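Local coordinates for protein NAD-dependent epimerase/dehydratase (Methylobacillus flagellatus KT, PDB 3GPI) that is of unproven function but probably binds a dinucleotide cofactor through a Rossmann-type fold, at residues Gln115-Leu121 with Gln244-Ser250; Thr182-His186 with Val212-Gln216. Residues are numbered along the deposited sequence.

Contact 1: residues Gln115-Leu121 with Gln244-Ser250. With EDO (1,2-ethanediol), chain C.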
loop_
_atom_site.group_PDB
_atom_site.type_symbol
_atom_site.label_atom_id
_atom_site.label_comp_id
_atom_site.label_asym_id
_atom_site.label_seq_id
_atom_site.Cartn_x
_atom_site.Cartn_y
_atom_site.Cartn_z
ATOM N N GLN A 115 -10.260 -3.526 15.219
ATOM C CA GLN A 115 -10.136 -4.140 16.548
ATOM C C GLN A 115 -8.753 -3.857 17.111
ATOM O O GLN A 115 -7.765 -3.831 16.371
ATOM C CB GLN A 115 -10.389 -5.644 16.522
ATOM C CG GLN A 115 -9.513 -6.445 15.535
ATOM C CD GLN A 115 -10.245 -6.729 14.241
ATOM O OE1 GLN A 115 -10.556 -5.835 13.443
ATOM N NE2 GLN A 115 -10.511 -8.007 14.018
ATOM N N GLU A 116 -8.694 -3.536 18.397
ATOM C CA GLU A 116 -7.433 -3.330 19.085
ATOM C C GLU A 116 -7.187 -4.536 19.962
ATOM O O GLU A 116 -7.960 -4.836 20.897
ATOM C CB GLU A 116 -7.476 -2.038 19.908
ATOM C CG GLU A 116 -7.748 -0.838 19.082
ATOM C CD GLU A 116 -7.260 0.433 19.722
ATOM O OE1 GLU A 116 -8.124 1.263 20.055
ATOM O OE2 GLU A 116 -6.042 0.610 19.909
ATOM N N VAL A 117 -6.151 -5.277 19.632
ATOM C CA VAL A 117 -5.871 -6.526 20.304
ATOM C C VAL A 117 -4.390 -6.706 20.448
ATOM O O VAL A 117 -3.611 -6.336 19.550
ATOM C CB VAL A 117 -6.472 -7.755 19.563
ATOM C CG1 VAL A 117 -7.968 -7.818 19.725
ATOM C CG2 VAL A 117 -6.108 -7.736 18.082
ATOM N N GLU A 118 -3.990 -7.308 21.566
ATOM C CA GLU A 118 -2.589 -7.621 21.795
ATOM C C GLU A 118 -2.327 -9.026 21.253
ATOM O O GLU A 118 -1.938 -9.958 21.979
ATOM C CB GLU A 118 -2.267 -7.525 23.291
ATOM C CG GLU A 118 -2.330 -6.099 23.837
ATOM C CD GLU A 118 -1.290 -5.189 23.202
ATOM O OE1 GLU A 118 -0.089 -5.546 23.185
ATOM O OE2 GLU A 118 -1.686 -4.118 22.700
ATOM N N GLU A 119 -2.544 -9.149 19.950
ATOM C CA GLU A 119 -2.537 -10.412 19.253
ATOM C C GLU A 119 -2.039 -10.139 17.843
ATOM O O GLU A 119 -2.035 -8.974 17.369
ATOM C CB GLU A 119 -3.959 -10.979 19.125
ATOM C CG GLU A 119 -4.635 -11.428 20.428
ATOM C CD GLU A 119 -5.960 -12.144 20.168
ATOM O OE1 GLU A 119 -6.784 -11.643 19.359
ATOM O OE2 GLU A 119 -6.176 -13.212 20.780
ATOM N N TRP A 120 -1.635 -11.222 17.187
ATOM C CA TRP A 120 -1.314 -11.207 15.763
ATOM C C TRP A 120 -2.547 -11.533 14.952
ATOM O O TRP A 120 -3.182 -12.565 15.186
ATOM C CB TRP A 120 -0.298 -12.271 15.461
ATOM C CG TRP A 120 1.041 -12.012 16.059
ATOM C CD1 TRP A 120 1.480 -12.374 17.302
ATOM C CD2 TRP A 120 2.136 -11.360 15.421
ATOM N NE1 TRP A 120 2.794 -11.991 17.470
ATOM C CE2 TRP A 120 3.216 -11.358 16.326
ATOM C CE3 TRP A 120 2.295 -10.753 14.165
ATOM C CZ2 TRP A 120 4.452 -10.790 16.010
ATOM C CZ3 TRP A 120 3.497 -10.192 13.856
ATOM C CH2 TRP A 120 4.582 -10.237 14.760
ATOM N N LEU A 121 -2.886 -10.672 13.999
ATOM C CA LEU A 121 -4.001 -10.898 13.088
ATOM C C LEU A 121 -3.465 -11.240 11.715
ATOM O O LEU A 121 -2.395 -10.768 11.326
ATOM C CB LEU A 121 -4.864 -9.637 12.940
ATOM C CG LEU A 121 -5.330 -9.009 14.249
ATOM C CD1 LEU A 121 -6.284 -7.868 13.982
ATOM C CD2 LEU A 121 -5.917 -10.082 15.141
ATOM N N GLN A 244 0.418 -0.756 24.440
ATOM C CA GLN A 244 -1.013 -0.982 24.356
ATOM C C GLN A 244 -1.615 -0.207 23.192
ATOM O O GLN A 244 -1.354 0.976 23.010
ATOM C CB GLN A 244 -1.677 -0.590 25.697
ATOM C CG GLN A 244 -3.119 -1.030 25.784
ATOM C CD GLN A 244 -4.061 0.037 25.313
ATOM O OE1 GLN A 244 -3.927 1.209 25.691
ATOM N NE2 GLN A 244 -5.041 -0.353 24.494
ATOM N N GLY A 245 -2.398 -0.897 22.365
ATOM C CA GLY A 245 -3.117 -0.244 21.299
ATOM C C GLY A 245 -2.820 -0.783 19.899
ATOM O O GLY A 245 -1.761 -1.362 19.640
ATOM N N ASN A 246 -3.807 -0.626 19.021
ATOM C CA ASN A 246 -3.733 -1.105 17.648
ATOM C C ASN A 246 -3.583 -2.635 17.640
ATOM O O ASN A 246 -4.228 -3.288 18.462
ATOM C CB ASN A 246 -2.628 -0.393 16.854
ATOM C CG ASN A 246 -2.839 -0.509 15.354
ATOM O OD1 ASN A 246 -3.973 -0.574 14.848
ATOM N ND2 ASN A 246 -1.748 -0.572 14.634
ATOM N N LYS A 247 -2.751 -3.226 16.774
ATOM C CA LYS A 247 -2.629 -4.694 16.688
ATOM C C LYS A 247 -1.352 -5.038 15.993
ATOM O O LYS A 247 -0.689 -4.142 15.478
ATOM C CB LYS A 247 -3.800 -5.305 15.901
ATOM C CG LYS A 247 -3.814 -4.891 14.430
ATOM C CD LYS A 247 -4.734 -3.749 14.150
ATOM C CE LYS A 247 -4.358 -3.149 12.789
ATOM N NZ LYS A 247 -5.152 -1.961 12.479
ATOM N N LYS A 248 -1.020 -6.320 15.966
ATOM C CA LYS A 248 0.150 -6.786 15.219
ATOM C C LYS A 248 -0.369 -7.522 14.026
ATOM O O LYS A 248 -1.305 -8.296 14.113
ATOM C CB LYS A 248 1.009 -7.728 16.068
ATOM C CG LYS A 248 1.610 -7.033 17.300
ATOM C CD LYS A 248 2.372 -8.003 18.211
ATOM C CE LYS A 248 1.413 -8.929 18.953
ATOM N NZ LYS A 248 2.047 -9.620 20.127
ATOM N N LEU A 249 0.241 -7.270 12.886
ATOM C CA LEU A 249 -0.194 -7.924 11.664
ATOM C C LEU A 249 0.860 -8.879 11.138
ATOM O O LEU A 249 2.040 -8.537 11.001
ATOM C CB LEU A 249 -0.509 -6.839 10.625
ATOM C CG LEU A 249 -1.632 -5.887 10.961
ATOM C CD1 LEU A 249 -1.540 -4.608 10.148
ATOM C CD2 LEU A 249 -2.954 -6.591 10.762
ATOM N N SER A 250 0.433 -10.124 10.887
ATOM C CA SER A 250 1.288 -11.164 10.352
ATOM C C SER A 250 1.363 -11.131 8.829
ATOM O O SER A 250 0.352 -11.096 8.156
ATOM C CB SER A 250 0.721 -12.531 10.738
ATOM O OG SER A 250 1.498 -13.550 10.125
HETATM C C1 EDO C . 0.041 0.408 12.493
HETATM O O1 EDO C . 0.935 1.409 12.093
HETATM C C2 EDO C . -0.612 -0.220 11.310
HETATM O O2 EDO C . -1.707 -1.028 11.632
HETATM O O HOH W 1 -6.623 -1.510 15.464
HETATM O O HOH W 2 -4.018 -3.436 21.332
HETATM O O HOH W 3 1.032 -8.000 22.344
#

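Contact 2: residues Thr182-His186 with Val212-Gln216. With EDO (1,2-ethanediol), chain C; EDO (1,2-ethanediol), chain B.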
loop_
_atom_site.group_PDB
_atom_site.type_symbol
_atom_site.label_atom_id
_atom_site.label_comp_id
_atom_site.label_asym_id
_atom_site.label_seq_id
_atom_site.Cartn_x
_atom_site.Cartn_y
_atom_site.Cartn_z
ATOM N N THR A 182 2.729 -0.564 15.873
ATOM C CA THR A 182 2.770 0.013 14.531
ATOM C C THR A 182 3.262 -1.040 13.545
ATOM O O THR A 182 4.201 -1.818 13.855
ATOM C CB THR A 182 3.672 1.289 14.475
ATOM O OG1 THR A 182 5.034 0.965 14.832
ATOM C CG2 THR A 182 3.142 2.383 15.404
ATOM N N ASN A 183 2.645 -1.017 12.365
ATOM C CA ASN A 183 2.899 -1.979 11.285
ATOM C C ASN A 183 3.224 -1.168 10.067
ATOM O O ASN A 183 2.609 -0.131 9.803
ATOM C CB ASN A 183 1.668 -2.817 11.018
ATOM C CG ASN A 183 1.242 -3.634 12.222
ATOM O OD1 ASN A 183 1.762 -4.712 12.477
ATOM N ND2 ASN A 183 0.299 -3.097 12.984
ATOM N N ARG A 184 4.195 -1.645 9.307
ATOM C CA ARG A 184 4.665 -0.855 8.134
ATOM C C ARG A 184 5.071 -1.699 6.935
ATOM O O ARG A 184 5.363 -2.887 7.064
ATOM C CB ARG A 184 5.889 0.017 8.502
ATOM C CG ARG A 184 7.149 -0.821 8.792
ATOM C CD ARG A 184 8.313 -0.103 9.525
ATOM N NE ARG A 184 7.695 0.644 10.607
ATOM C CZ ARG A 184 7.090 0.085 11.637
ATOM N NH1 ARG A 184 7.239 -1.203 11.915
ATOM N NH2 ARG A 184 6.374 0.848 12.420
ATOM N N ILE A 185 5.079 -1.061 5.771
ATOM C CA ILE A 185 5.607 -1.658 4.561
ATOM C C ILE A 185 6.332 -0.546 3.830
ATOM O O ILE A 185 5.820 0.542 3.658
ATOM C CB ILE A 185 4.453 -2.312 3.715
ATOM C CG1 ILE A 185 5.006 -3.074 2.493
ATOM C CG2 ILE A 185 3.409 -1.287 3.302
ATOM C CD1 ILE A 185 5.715 -4.431 2.845
ATOM N N HIS A 186 7.539 -0.840 3.355
ATOM C CA HIS A 186 8.253 0.148 2.575
ATOM C C HIS A 186 7.610 0.243 1.189
ATOM O O HIS A 186 7.234 -0.780 0.596
ATOM C CB HIS A 186 9.701 -0.317 2.415
ATOM C CG HIS A 186 10.627 0.736 1.869
ATOM N ND1 HIS A 186 10.594 1.160 0.546
ATOM C CD2 HIS A 186 11.623 1.433 2.470
ATOM C CE1 HIS A 186 11.535 2.076 0.368
ATOM N NE2 HIS A 186 12.180 2.251 1.513
ATOM N N VAL A 212 -0.106 -6.919 3.411
ATOM C CA VAL A 212 1.207 -6.504 2.905
ATOM C C VAL A 212 1.851 -5.669 3.987
ATOM O O VAL A 212 1.498 -4.498 4.172
ATOM C CB VAL A 212 1.041 -5.732 1.581
ATOM C CG1 VAL A 212 2.409 -5.460 0.972
ATOM C CG2 VAL A 212 0.287 -6.578 0.568
ATOM N N THR A 213 2.771 -6.302 4.700
ATOM C CA THR A 213 3.421 -5.692 5.876
ATOM C C THR A 213 4.764 -6.374 6.086
ATOM O O THR A 213 4.984 -7.469 5.563
ATOM C CB THR A 213 2.486 -5.751 7.109
ATOM O OG1 THR A 213 2.936 -4.848 8.124
ATOM C CG2 THR A 213 2.385 -7.171 7.670
ATOM N N ASP A 214 5.670 -5.718 6.806
ATOM C CA ASP A 214 6.990 -6.316 6.996
ATOM C C ASP A 214 7.022 -7.263 8.190
ATOM O O ASP A 214 5.976 -7.563 8.742
ATOM C CB ASP A 214 8.103 -5.263 7.041
ATOM C CG ASP A 214 8.201 -4.524 8.387
ATOM O OD1 ASP A 214 7.607 -4.942 9.402
ATOM O OD2 ASP A 214 8.972 -3.555 8.417
ATOM N N ASN A 215 8.199 -7.742 8.549
ATOM C CA ASN A 215 8.330 -8.791 9.565
ATOM C C ASN A 215 8.222 -8.329 11.009
ATOM O O ASN A 215 8.103 -9.198 11.908
ATOM C CB ASN A 215 9.708 -9.457 9.436
ATOM C CG ASN A 215 9.890 -10.234 8.160
ATOM O OD1 ASN A 215 8.971 -10.697 7.518
ATOM N ND2 ASN A 215 11.147 -10.423 7.835
ATOM N N GLN A 216 8.284 -7.016 11.283
ATOM C CA GLN A 216 8.456 -6.592 12.686
ATOM C C GLN A 216 7.585 -5.422 13.077
ATOM O O GLN A 216 8.035 -4.290 13.035
ATOM C CB GLN A 216 9.925 -6.250 12.982
ATOM C CG GLN A 216 10.877 -7.478 12.941
ATOM C CD GLN A 216 12.239 -7.192 13.541
ATOM O OE1 GLN A 216 12.352 -6.619 14.609
ATOM N NE2 GLN A 216 13.311 -7.600 12.840
HETATM C C1 EDO C . 0.041 0.408 12.493
HETATM O O1 EDO C . 0.935 1.409 12.093
HETATM C C2 EDO C . -0.612 -0.220 11.310
HETATM O O2 EDO C . -1.707 -1.028 11.632
HETATM C C1 EDO B . 5.710 3.854 10.052
HETATM O O1 EDO B . 6.994 3.345 9.919
HETATM C C2 EDO B . 5.160 2.962 11.112
HETATM O O2 EDO B . 4.951 3.804 12.213
HETATM O O HOH W 4 3.456 -5.930 10.599
HETATM O O HOH W 5 9.426 -2.990 11.059
HETATM O O HOH W 6 5.372 -3.960 10.556
#

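Contact 1: residues Gln115-Leu121 with Gln244-Ser250
Residues 115-121 and 244-250 are joined by backbone pairing and by carboxylates, with Lys248 packed on Trp120. Trp120 and Leu121 pair in parallel with Lys248 and Leu249. Lys248 N donates to Glu119 O (3.2 Å), Leu121 N to Lys248 O (2.9 Å), and Ser250 N to Leu121 O (2.9 Å). Glu118 is the centre of an inverse gamma turn. Val117 N donates to Asn246 O (3.0 Å). Glu116 OE2 accepts from Asn246 N (2.7 Å) and also forms a salt bridge with Arg178. Glu118 OE2 takes a weak bond from Gly245 N (3.3 Å), while its OE1 accepts from Trp181. Water 2 donates to Glu118 OE2 and Asn246 O and accepts weakly from Gly245 N. Water 3 joins Glu118 OE1 to Lys248 NZ. Lys247 NZ bonds Tyr113 O and Asn246 OD1. Asn246 ND2 donates to Trp181 O and to ethanediol O2 (3.0 Å). Lys248 CE makes a CH-pi contact over the five-membered ring of Trp120. Carboxylates are acceptors for Asn246 N and, weakly, Gly245 N, so polar pairing continues next to the parallel bridges.

Contact 2: residues Thr182-His186 with Val212-Gln216
The end of strand 181-186 meets the loop that follows strand 209-212, and the two chain directions differ by 122°. The CA atoms come nearest at Ile185 and Thr213, 4.8 Å apart. A direct backbone hydrogen bond joins the segments: Asp214 N donates to Arg184 O at 2.9 Å. The loop then turns at Asp214, where OD1 accepts from Gln216 N (2.9 Å) in an Asx turn.

Three waters add to it. Water 6 accepts from Arg184 N and donates to Asp214 OD1. Water 5 accepts from Arg184 NH1 and donates to Asp214 OD2 and Gln216 O. Water 4 links Asn183 OD1 to Thr213 OG1, which also bonds Ser155. Arg184 and Asp214 are therefore bridged by water; NH1 of Arg184 and OD1 of Asp214 are 4.5 Å apart, too far for a salt bridge. Arg184 NE donates to O1 of the chain B ethanediol, probably a crystallisation additive. On the apolar side, Ile185 CG1 packs on Val212 CG1 at 3.8 Å.

Strand 181-186, helix 187-201 and strand 209-212 form a beta-alpha-beta crossover, as in Rossmann-like sheets. Strand 149-158 pairs in parallel with both strands, and its Phe154 touches Ile185 and Val212. Arg184 reaches helices 220-230 and 266-277. His186 N-caps helix 187-201, with its ND1 accepting from Asp188 N.

Contact 2 is nested inside the chain loop closed by contact 1, and their centres are 13 Å apart. Contact 2 joins strand 181-186 of the large mixed sheet to the loop leaving strand 209-212, its centre about 10 Å from the centre of the chain. Contact 1 includes the separate two-stranded sheet of 120-121 and 248-249, with its centre about 19 Å from the chain centre. Asn183 joins them: its ND2 probably donates to Lys247 O (2.9 Å), and its OD1 probably accepts from Leu249 N (3.0 Å). Thr213 CG2 also packs on Leu249 O at 3.6 Å. The chain C ethanediol touches Asn183 and Asn246. The late segment 244-250 is thereby tied both to residues 115-121 and to the main sheet.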